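Local atomic coordinates of histone-lysine N-methyltransferase family member SUVH9 (Arabidopsis thaliana, PDB entry 4NJ5), a protein that takes part in gene silencing and, lacking methyltransferase activity, may bind methylated DNA and recruit RNA polymerase V to chromatin during RNA-directed DNA methylation. Residues I331-L336 and R420-G425; A414-A419 and L500-G505; M21-L26 and S56-C61. All coordinates share one frame; numbering follows the deposited sequence.

Contact 1 (I331-L336 and R420-G425)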
loop_
_atom_site.group_PDB
_atom_site.type_symbol
_atom_site.label_atom_id
_atom_site.label_comp_id
_atom_site.label_asym_id
_atom_site.label_seq_id
_atom_site.Cartn_x
_atom_site.Cartn_y
_atom_site.Cartn_z
ATOM N N ILE A 331 -10.080 9.209 -1.284
ATOM C CA ILE A 331 -11.062 8.496 -2.095
ATOM C C ILE A 331 -10.751 8.621 -3.589
ATOM O O ILE A 331 -10.683 7.619 -4.303
ATOM C CB ILE A 331 -12.495 8.995 -1.812
ATOM C CG1 ILE A 331 -12.846 8.799 -0.333
ATOM C CG2 ILE A 331 -13.497 8.270 -2.701
ATOM C CD1 ILE A 331 -14.154 9.452 0.091
ATOM N N ARG A 332 -10.561 9.855 -4.050
ATOM C CA ARG A 332 -10.183 10.131 -5.434
ATOM C C ARG A 332 -9.296 11.379 -5.494
ATOM O O ARG A 332 -9.299 12.178 -4.563
ATOM C CB ARG A 332 -11.428 10.338 -6.300
ATOM C CG ARG A 332 -12.320 11.503 -5.863
ATOM C CD ARG A 332 -13.593 11.564 -6.699
ATOM N NE ARG A 332 -13.923 10.254 -7.250
ATOM C CZ ARG A 332 -14.703 9.355 -6.656
ATOM N NH1 ARG A 332 -15.261 9.616 -5.483
ATOM N NH2 ARG A 332 -14.928 8.193 -7.244
ATOM N N GLN A 333 -8.540 11.541 -6.580
ATOM C CA GLN A 333 -7.764 12.762 -6.808
ATOM C C GLN A 333 -8.687 13.972 -6.994
ATOM O O GLN A 333 -9.777 13.852 -7.552
ATOM C CB GLN A 333 -6.871 12.624 -8.055
ATOM C CG GLN A 333 -5.696 11.656 -7.927
ATOM C CD GLN A 333 -4.748 11.737 -9.118
ATOM O OE1 GLN A 333 -4.609 12.789 -9.745
ATOM N NE2 GLN A 333 -4.093 10.623 -9.435
ATOM N N LYS A 334 -8.244 15.135 -6.520
ATOM C CA LYS A 334 -8.942 16.405 -6.749
ATOM C C LYS A 334 -7.902 17.522 -6.909
ATOM O O LYS A 334 -6.798 17.402 -6.401
ATOM C CB LYS A 334 -9.970 16.715 -5.637
ATOM C CG LYS A 334 -9.710 16.043 -4.298
ATOM C CD LYS A 334 -11.016 15.492 -3.698
ATOM C CE LYS A 334 -12.149 16.521 -3.719
ATOM N NZ LYS A 334 -11.927 17.629 -2.747
ATOM N N PRO A 335 -8.237 18.604 -7.627
ATOM C CA PRO A 335 -7.232 19.653 -7.855
ATOM C C PRO A 335 -6.847 20.406 -6.582
ATOM O O PRO A 335 -5.767 20.998 -6.510
ATOM C CB PRO A 335 -7.933 20.610 -8.828
ATOM C CG PRO A 335 -9.391 20.404 -8.576
ATOM C CD PRO A 335 -9.540 18.944 -8.220
ATOM N N LEU A 336 -7.729 20.377 -5.591
ATOM C CA LEU A 336 -7.508 21.100 -4.348
ATOM C C LEU A 336 -8.336 20.499 -3.220
ATOM O O LEU A 336 -9.543 20.304 -3.355
ATOM C CB LEU A 336 -7.861 22.580 -4.525
ATOM C CG LEU A 336 -7.616 23.505 -3.333
ATOM C CD1 LEU A 336 -6.136 23.538 -2.969
ATOM C CD2 LEU A 336 -8.126 24.898 -3.645
ATOM N N ARG A 420 -0.974 8.890 -13.804
ATOM C CA ARG A 420 -0.935 7.432 -13.868
ATOM C C ARG A 420 -2.050 6.792 -13.038
ATOM O O ARG A 420 -2.558 5.722 -13.377
ATOM C CB ARG A 420 0.437 6.915 -13.417
ATOM C CG ARG A 420 0.434 5.477 -12.928
ATOM C CD ARG A 420 1.607 4.689 -13.475
ATOM N NE ARG A 420 2.473 4.193 -12.411
ATOM C CZ ARG A 420 3.069 3.007 -12.429
ATOM N NH1 ARG A 420 3.843 2.639 -11.419
ATOM N NH2 ARG A 420 2.893 2.188 -13.455
ATOM N N TRP A 421 -2.443 7.464 -11.961
ATOM C CA TRP A 421 -3.399 6.895 -11.024
ATOM C C TRP A 421 -4.721 7.653 -11.004
ATOM O O TRP A 421 -5.404 7.682 -9.982
ATOM C CB TRP A 421 -2.792 6.868 -9.621
ATOM C CG TRP A 421 -1.442 6.241 -9.576
ATOM C CD1 TRP A 421 -0.244 6.863 -9.769
ATOM C CD2 TRP A 421 -1.144 4.861 -9.338
ATOM N NE1 TRP A 421 0.783 5.958 -9.655
ATOM C CE2 TRP A 421 0.258 4.718 -9.392
ATOM C CE3 TRP A 421 -1.926 3.730 -9.076
ATOM C CZ2 TRP A 421 0.895 3.497 -9.196
ATOM C CZ3 TRP A 421 -1.292 2.517 -8.884
ATOM C CH2 TRP A 421 0.103 2.410 -8.943
ATOM N N GLU A 422 -5.090 8.257 -12.126
ATOM C CA GLU A 422 -6.331 9.027 -12.173
ATOM C C GLU A 422 -7.594 8.166 -12.114
ATOM O O GLU A 422 -8.681 8.668 -11.842
ATOM C CB GLU A 422 -6.339 9.991 -13.368
ATOM C CG GLU A 422 -5.459 11.217 -13.151
ATOM C CD GLU A 422 -5.481 12.189 -14.314
ATOM O OE1 GLU A 422 -6.220 11.945 -15.288
ATOM O OE2 GLU A 422 -4.753 13.204 -14.255
ATOM N N ASP A 423 -7.439 6.870 -12.362
ATOM C CA ASP A 423 -8.563 5.939 -12.285
ATOM C C ASP A 423 -8.861 5.505 -10.850
ATOM O O ASP A 423 -9.750 4.692 -10.609
ATOM C CB ASP A 423 -8.317 4.711 -13.164
ATOM C CG ASP A 423 -8.373 5.037 -14.640
ATOM O OD1 ASP A 423 -8.940 6.097 -15.001
ATOM O OD2 ASP A 423 -7.865 4.229 -15.446
ATOM N N TRP A 424 -8.107 6.045 -9.901
ATOM C CA TRP A 424 -8.335 5.777 -8.483
ATOM C C TRP A 424 -9.705 6.305 -8.058
ATOM O O TRP A 424 -10.017 7.481 -8.250
ATOM C CB TRP A 424 -7.219 6.409 -7.649
ATOM C CG TRP A 424 -7.377 6.257 -6.175
ATOM C CD1 TRP A 424 -7.548 7.257 -5.264
ATOM C CD2 TRP A 424 -7.376 5.031 -5.433
ATOM N NE1 TRP A 424 -7.654 6.731 -3.998
ATOM C CE2 TRP A 424 -7.551 5.367 -4.074
ATOM C CE3 TRP A 424 -7.243 3.685 -5.783
ATOM C CZ2 TRP A 424 -7.598 4.405 -3.065
ATOM C CZ3 TRP A 424 -7.291 2.730 -4.782
ATOM C CH2 TRP A 424 -7.467 3.096 -3.439
ATOM N N GLY A 425 -10.533 5.424 -7.509
ATOM C CA GLY A 425 -11.883 5.795 -7.121
ATOM C C GLY A 425 -12.925 5.536 -8.199
ATOM O O GLY A 425 -14.124 5.667 -7.953
HETATM O O HOH W 1 -12.391 8.698 -9.148
HETATM O O HOH W 2 -4.850 8.633 -7.315
HETATM O O HOH W 3 -8.400 9.667 -8.849
#
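The type I beta turn from Trp421 to Trp424, part of the SET domain, meets Arg332 and Gln333 of the Pre-SET loop across a seam bridged by three waters. One water accepts from Gln333 N at 2.9 Å and donates to the carbonyl oxygens of Glu422 and Trp424. A second joins Arg332 NE to Trp424 O, which thus receives two water bonds. The third links Gln333 NE2 to Trp421 O, while the same amide nitrogen also bonds Ser418 O. Gln333 and Glu422 cross at about a right angle, Gln333 OE1 lying 3.8 Å from Glu422 CG.

Arg332 NH2 approaches Gly425 O to 2.7 Å near the guanidinium plane, yet the angle is poor for a hydrogen bond; NH1 of this arginine is salt-bridged to Glu321. At Gly425 (phi 93°) a side chain would run into Ile331 O.

The indole of Trp424 lies between the Pre-SET loop and helix 8-35: NE1 bonds Leu330 O, and the ring packs on Met21, Asp24 and Met28. An alanine here would probably open a gap between that helix and the loop and deprive Leu330 O of its indole donor. Ile331 O lies over one face of the ring, 3.2 Å from Trp424 NE1 and 3.3 Å from Trp424 CD1, and its angle to NE1 is poor for a hydrogen bond.

Contact 2 (A414-A419 and L500-G505); sequences ARFSSA and LSLDYG
Phe416 reaches across to Leu502, Asp503 and Tyr504, and its atoms can be followed outward one by one. Phe416 CB lies 4.0 Å from Asp503 O. The first torsion sets CG beside the backbone N and anti to the carbonyl carbon (chi1 -78°), and the ring then returns toward residues 502-504 although the side chain sets out away from them. Phe416 CD1 passes 3.6 Å from Asp503 O, which sits at the ring edge near its plane. Next, Phe416 CE1 stands over one face of the Tyr504 ring, toward its rim, with Tyr504 CD2 at 3.5 Å; CE1 also meets Leu502 CD1 at 4.0 Å. At the tip, CZ still touches Tyr504 CE2. The side chains of Phe416 and Tyr504 run side by side in the same direction, but their ring planes make 47°, an oblique pairing rather than a stack or a T-shape.

Asp503 O also fixes the backbone. Asp503 O accepts from Ser417 N at 2.9 Å, in the carbonyl plane with an N-H...O angle of 155°, and receives a CA-H...O contact from Phe416. One water extends the junction by donating to Ser417 O and accepting from Asp503 N. Within segment 500-505, Asp503 OD1 accepts from Gly505 N at 3.1 Å, from above the carboxylate plane, forming an Asx turn.

Tyr390 meets the Phe416 ring edge-to-face, and Tyr504 OH bonds Ile461 O. Strand 501-502 pairs in parallel with strand 462-463, and the sequence LSLDYG corresponds to the LxFDY part of the SET-domain ELxFDY motif, with leucine in the place of the phenylalanine; the arrangement is consistent with the C-terminal pseudoknot of SET domains.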
loop_
_atom_site.group_PDB
_atom_site.type_symbol
_atom_site.label_atom_id
_atom_site.label_comp_id
_atom_site.label_asym_id
_atom_site.label_seq_id
_atom_site.Cartn_x
_atom_site.Cartn_y
_atom_site.Cartn_z
ATOM N N ALA A 414 3.623 22.279 -9.496
ATOM C CA ALA A 414 2.660 22.173 -10.586
ATOM C C ALA A 414 3.062 21.104 -11.601
ATOM O O ALA A 414 2.214 20.575 -12.319
ATOM C CB ALA A 414 2.495 23.510 -11.279
ATOM N N ARG A 415 4.353 20.791 -11.658
ATOM C CA ARG A 415 4.868 19.868 -12.660
ATOM C C ARG A 415 4.800 18.402 -12.232
ATOM O O ARG A 415 5.010 17.510 -13.051
ATOM C CB ARG A 415 6.295 20.245 -13.059
ATOM C CG ARG A 415 6.459 21.719 -13.362
ATOM C CD ARG A 415 7.624 21.983 -14.300
ATOM N NE ARG A 415 7.868 23.415 -14.446
ATOM C CZ ARG A 415 9.075 23.958 -14.566
ATOM N NH1 ARG A 415 10.154 23.189 -14.562
ATOM N NH2 ARG A 415 9.204 25.274 -14.688
ATOM N N PHE A 416 4.513 18.155 -10.956
ATOM C CA PHE A 416 4.288 16.793 -10.488
ATOM C C PHE A 416 3.139 16.177 -11.283
ATOM O O PHE A 416 2.151 16.848 -11.581
ATOM C CB PHE A 416 3.951 16.765 -8.993
ATOM C CG PHE A 416 5.147 16.918 -8.085
ATOM C CD1 PHE A 416 6.185 15.995 -8.115
ATOM C CD2 PHE A 416 5.219 17.968 -7.179
ATOM C CE1 PHE A 416 7.281 16.133 -7.272
ATOM C CE2 PHE A 416 6.309 18.111 -6.334
ATOM C CZ PHE A 416 7.340 17.193 -6.379
ATOM N N SER A 417 3.272 14.905 -11.636
ATOM C CA SER A 417 2.215 14.225 -12.369
ATOM C C SER A 417 1.672 13.041 -11.589
ATOM O O SER A 417 2.419 12.165 -11.157
ATOM C CB SER A 417 2.710 13.760 -13.738
ATOM O OG SER A 417 1.670 13.112 -14.451
ATOM N N SER A 418 0.360 13.018 -11.417
ATOM C CA SER A 418 -0.300 11.906 -10.759
ATOM C C SER A 418 -1.223 11.212 -11.752
ATOM O O SER A 418 -2.089 10.426 -11.367
ATOM C CB SER A 418 -1.104 12.409 -9.558
ATOM O OG SER A 418 -0.261 13.025 -8.601
ATOM N N ALA A 419 -1.026 11.509 -13.033
ATOM C CA ALA A 419 -1.955 11.091 -14.079
ATOM C C ALA A 419 -2.021 9.578 -14.245
ATOM O O ALA A 419 -3.005 9.047 -14.762
ATOM C CB ALA A 419 -1.606 11.762 -15.402
ATOM N N LEU A 500 10.024 4.784 -2.622
ATOM C CA LEU A 500 8.946 5.670 -3.028
ATOM C C LEU A 500 9.424 6.515 -4.194
ATOM O O LEU A 500 10.582 6.930 -4.229
ATOM C CB LEU A 500 8.544 6.580 -1.874
ATOM C CG LEU A 500 8.053 5.896 -0.601
ATOM C CD1 LEU A 500 7.690 6.947 0.436
ATOM C CD2 LEU A 500 6.863 4.991 -0.903
ATOM N N SER A 501 8.536 6.775 -5.144
ATOM C CA SER A 501 8.909 7.572 -6.302
ATOM C C SER A 501 7.823 8.564 -6.702
ATOM O O SER A 501 6.637 8.333 -6.472
ATOM C CB SER A 501 9.271 6.666 -7.484
ATOM O OG SER A 501 8.185 5.833 -7.841
ATOM N N LEU A 502 8.254 9.670 -7.303
ATOM C CA LEU A 502 7.362 10.711 -7.793
ATOM C C LEU A 502 7.694 11.046 -9.242
ATOM O O LEU A 502 8.851 10.965 -9.654
ATOM C CB LEU A 502 7.525 11.979 -6.955
ATOM C CG LEU A 502 6.888 12.044 -5.572
ATOM C CD1 LEU A 502 7.587 13.106 -4.736
ATOM C CD2 LEU A 502 5.403 12.348 -5.694
ATOM N N ASP A 503 6.681 11.430 -10.012
ATOM C CA ASP A 503 6.905 11.942 -11.356
ATOM C C ASP A 503 7.051 13.457 -11.281
ATOM O O ASP A 503 6.059 14.183 -11.208
ATOM C CB ASP A 503 5.749 11.571 -12.286
ATOM C CG ASP A 503 6.070 11.826 -13.753
ATOM O OD1 ASP A 503 7.091 12.486 -14.040
ATOM O OD2 ASP A 503 5.297 11.369 -14.622
ATOM N N TYR A 504 8.294 13.929 -11.301
ATOM C CA TYR A 504 8.577 15.355 -11.181
ATOM C C TYR A 504 8.162 16.129 -12.430
ATOM O O TYR A 504 8.052 17.355 -12.400
ATOM C CB TYR A 504 10.060 15.586 -10.871
ATOM C CG TYR A 504 10.438 15.333 -9.423
ATOM C CD1 TYR A 504 10.742 14.054 -8.974
ATOM C CD2 TYR A 504 10.499 16.377 -8.510
ATOM C CE1 TYR A 504 11.093 13.821 -7.655
ATOM C CE2 TYR A 504 10.847 16.155 -7.188
ATOM C CZ TYR A 504 11.143 14.875 -6.766
ATOM O OH TYR A 504 11.486 14.650 -5.450
ATOM N N GLY A 505 7.923 15.408 -13.520
ATOM C CA GLY A 505 7.521 16.026 -14.770
ATOM C C GLY A 505 8.656 16.772 -15.442
ATOM O O GLY A 505 9.609 16.161 -15.925
HETATM O O HOH W 4 3.914 11.611 -8.792
#

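Contact 3 (M21-L26 and S56-C61); sequences MIYDSL and SMMRDC
Met58 of helix 46-60 reaches between Ile22, Tyr23 and Leu26 of helix 8-35, and its thioether carries much of the contact. Met58 SD lies 3.6 Å from Tyr23 CA and meets the edge of the tyrosine ring in plane. With the sulfur 5.1 Å from the Tyr23 ring centroid and 87° off its normal, this is a Met-aromatic contact made at the rim. The chain bends at its last torsion (chi3 67°), which places Met58 CE by the isoleucine, 3.9 Å from Ile22 CG2. Nearer the backbone, Met58 CG touches Leu26 CD1 at 4.0 Å as these two side chains slide past each other in opposite directions.

Leu26 serves both methionines. Leu26 CD1 also rests on Met57 CB at 3.9 Å, whereas its CD2 faces Met57 CE. No hydrogen bond spans the pair; the interface is apolar.

One shell out, Ser25 OG bonds back to Met21 O at 2.8 Å, and Ser25 N reaches the same oxygen from the opposite face of its plane. That hydroxyl also accepts from Gly425 N, tying this helix to the SET domain.

The segment axes approach to 10.9 Å with their N-to-C directions 131° apart, an inclined crossing. Tyr23 packs on Ala51 and Ala54 of helix 46-60 as well, and both Tyr23 and Met58 touch Val92, so helix 87-92 adjoins the pair as a third element.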
loop_
_atom_site.group_PDB
_atom_site.type_symbol
_atom_site.label_atom_id
_atom_site.label_comp_id
_atom_site.label_asym_id
_atom_site.label_seq_id
_atom_site.Cartn_x
_atom_site.Cartn_y
_atom_site.Cartn_z
ATOM N N MET A 21 -6.659 -1.351 -8.162
ATOM C CA MET A 21 -7.294 -0.044 -8.005
ATOM C C MET A 21 -8.816 -0.167 -7.930
ATOM O O MET A 21 -9.468 0.461 -7.078
ATOM C CB MET A 21 -6.898 0.888 -9.145
ATOM C CG MET A 21 -5.808 1.873 -8.785
ATOM S SD MET A 21 -5.673 3.155 -10.039
ATOM C CE MET A 21 -5.020 2.195 -11.403
ATOM N N ILE A 22 -9.377 -0.983 -8.819
ATOM C CA ILE A 22 -10.809 -1.248 -8.790
ATOM C C ILE A 22 -11.231 -1.890 -7.472
ATOM O O ILE A 22 -12.185 -1.440 -6.834
ATOM C CB ILE A 22 -11.252 -2.147 -9.958
ATOM C CG1 ILE A 22 -11.187 -1.377 -11.279
ATOM C CG2 ILE A 22 -12.665 -2.665 -9.728
ATOM C CD1 ILE A 22 -11.702 -2.165 -12.469
ATOM N N TYR A 23 -10.512 -2.930 -7.058
ATOM C CA TYR A 23 -10.858 -3.637 -5.826
ATOM C C TYR A 23 -10.889 -2.711 -4.605
ATOM O O TYR A 23 -11.904 -2.627 -3.902
ATOM C CB TYR A 23 -9.915 -4.820 -5.585
ATOM C CG TYR A 23 -10.226 -5.590 -4.321
ATOM C CD1 TYR A 23 -11.257 -6.522 -4.286
ATOM C CD2 TYR A 23 -9.491 -5.382 -3.164
ATOM C CE1 TYR A 23 -11.545 -7.225 -3.132
ATOM C CE2 TYR A 23 -9.775 -6.078 -2.004
ATOM C CZ TYR A 23 -10.801 -6.997 -1.993
ATOM O OH TYR A 23 -11.079 -7.688 -0.839
ATOM N N ASP A 24 -9.788 -2.005 -4.367
ATOM C CA ASP A 24 -9.713 -1.115 -3.210
ATOM C C ASP A 24 -10.707 0.053 -3.274
ATOM O O ASP A 24 -11.280 0.443 -2.245
ATOM C CB ASP A 24 -8.279 -0.620 -2.986
ATOM C CG ASP A 24 -7.404 -1.664 -2.310
ATOM O OD1 ASP A 24 -7.910 -2.369 -1.411
ATOM O OD2 ASP A 24 -6.213 -1.783 -2.676
ATOM N N SER A 25 -10.925 0.598 -4.472
ATOM C CA SER A 25 -11.935 1.644 -4.628
ATOM C C SER A 25 -13.328 1.130 -4.267
ATOM O O SER A 25 -14.092 1.811 -3.577
ATOM C CB SER A 25 -11.941 2.197 -6.051
ATOM O OG SER A 25 -10.706 2.816 -6.348
ATOM N N LEU A 26 -13.646 -0.074 -4.736
ATOM C CA LEU A 26 -14.939 -0.694 -4.462
ATOM C C LEU A 26 -15.133 -0.923 -2.963
ATOM O O LEU A 26 -16.177 -0.563 -2.403
ATOM C CB LEU A 26 -15.064 -2.020 -5.212
ATOM C CG LEU A 26 -16.414 -2.393 -5.827
ATOM C CD1 LEU A 26 -16.502 -3.906 -5.961
ATOM C CD2 LEU A 26 -17.587 -1.859 -5.014
ATOM N N SER A 56 -16.969 -10.536 -4.309
ATOM C CA SER A 56 -18.084 -11.195 -4.997
ATOM C C SER A 56 -18.661 -10.326 -6.117
ATOM O O SER A 56 -19.044 -10.825 -7.185
ATOM C CB SER A 56 -19.187 -11.584 -4.008
ATOM O OG SER A 56 -19.889 -10.442 -3.546
ATOM N N MET A 57 -18.720 -9.023 -5.861
ATOM C CA MET A 57 -19.156 -8.071 -6.873
ATOM C C MET A 57 -18.206 -8.055 -8.065
ATOM O O MET A 57 -18.646 -7.983 -9.209
ATOM C CB MET A 57 -19.273 -6.669 -6.285
ATOM C CG MET A 57 -20.434 -6.505 -5.331
ATOM S SD MET A 57 -20.505 -4.837 -4.665
ATOM C CE MET A 57 -20.872 -3.899 -6.147
ATOM N N MET A 58 -16.908 -8.120 -7.804
ATOM C CA MET A 58 -15.961 -8.173 -8.911
ATOM C C MET A 58 -16.038 -9.504 -9.648
ATOM O O MET A 58 -15.759 -9.576 -10.845
ATOM C CB MET A 58 -14.537 -7.881 -8.443
ATOM C CG MET A 58 -14.306 -6.411 -8.169
ATOM S SD MET A 58 -12.599 -6.045 -7.769
ATOM C CE MET A 58 -11.798 -6.396 -9.326
ATOM N N ARG A 59 -16.427 -10.553 -8.933
ATOM C CA ARG A 59 -16.595 -11.855 -9.552
ATOM C C ARG A 59 -17.759 -11.826 -10.530
ATOM O O ARG A 59 -17.661 -12.356 -11.637
ATOM C CB ARG A 59 -16.836 -12.936 -8.502
ATOM C CG ARG A 59 -16.973 -14.326 -9.096
ATOM C CD ARG A 59 -17.788 -15.220 -8.188
ATOM N NE ARG A 59 -19.022 -14.561 -7.771
ATOM C CZ ARG A 59 -19.489 -14.574 -6.528
ATOM N NH1 ARG A 59 -20.620 -13.949 -6.234
ATOM N NH2 ARG A 59 -18.822 -15.217 -5.578
ATOM N N ASP A 60 -18.861 -11.202 -10.121
ATOM C CA ASP A 60 -20.033 -11.107 -10.987
ATOM C C ASP A 60 -19.764 -10.296 -12.257
ATOM O O ASP A 60 -20.426 -10.499 -13.274
ATOM C CB ASP A 60 -21.223 -10.512 -10.230
ATOM C CG ASP A 60 -21.602 -11.322 -9.008
ATOM O OD1 ASP A 60 -21.448 -12.562 -9.039
ATOM O OD2 ASP A 60 -22.054 -10.715 -8.012
ATOM N N CYS A 61 -18.797 -9.383 -12.199
ATOM C CA CYS A 61 -18.476 -8.538 -13.350
ATOM C C CYS A 61 -17.347 -9.100 -14.205
ATOM O O CYS A 61 -16.796 -8.388 -15.051
ATOM C CB CYS A 61 -18.103 -7.125 -12.899
ATOM S SG CYS A 61 -19.435 -6.213 -12.105
#

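In the fold
Contact 3 closes first along the chain, joining helices 8-35 and 46-60; contacts 1 and 2 follow with interleaved segments, in the order 331-336, 414-419, 420-425, 500-505. The consecutive segments 414-419 and 420-425 belong to one SET loop, and the centres of contacts 1 and 2 are about 13 Å apart; the Gln333-Ser418 hydrogen bond joins them. Contact 3, centred about 18 Å from contact 1, touches it through Gly425 N and Ser25 OG, but stays about 8 Å from contact 2 at the nearest atoms. One SET-domain loop thus touches the C-terminal segment, the zinc-binding Pre-SET region and the N-terminal helix.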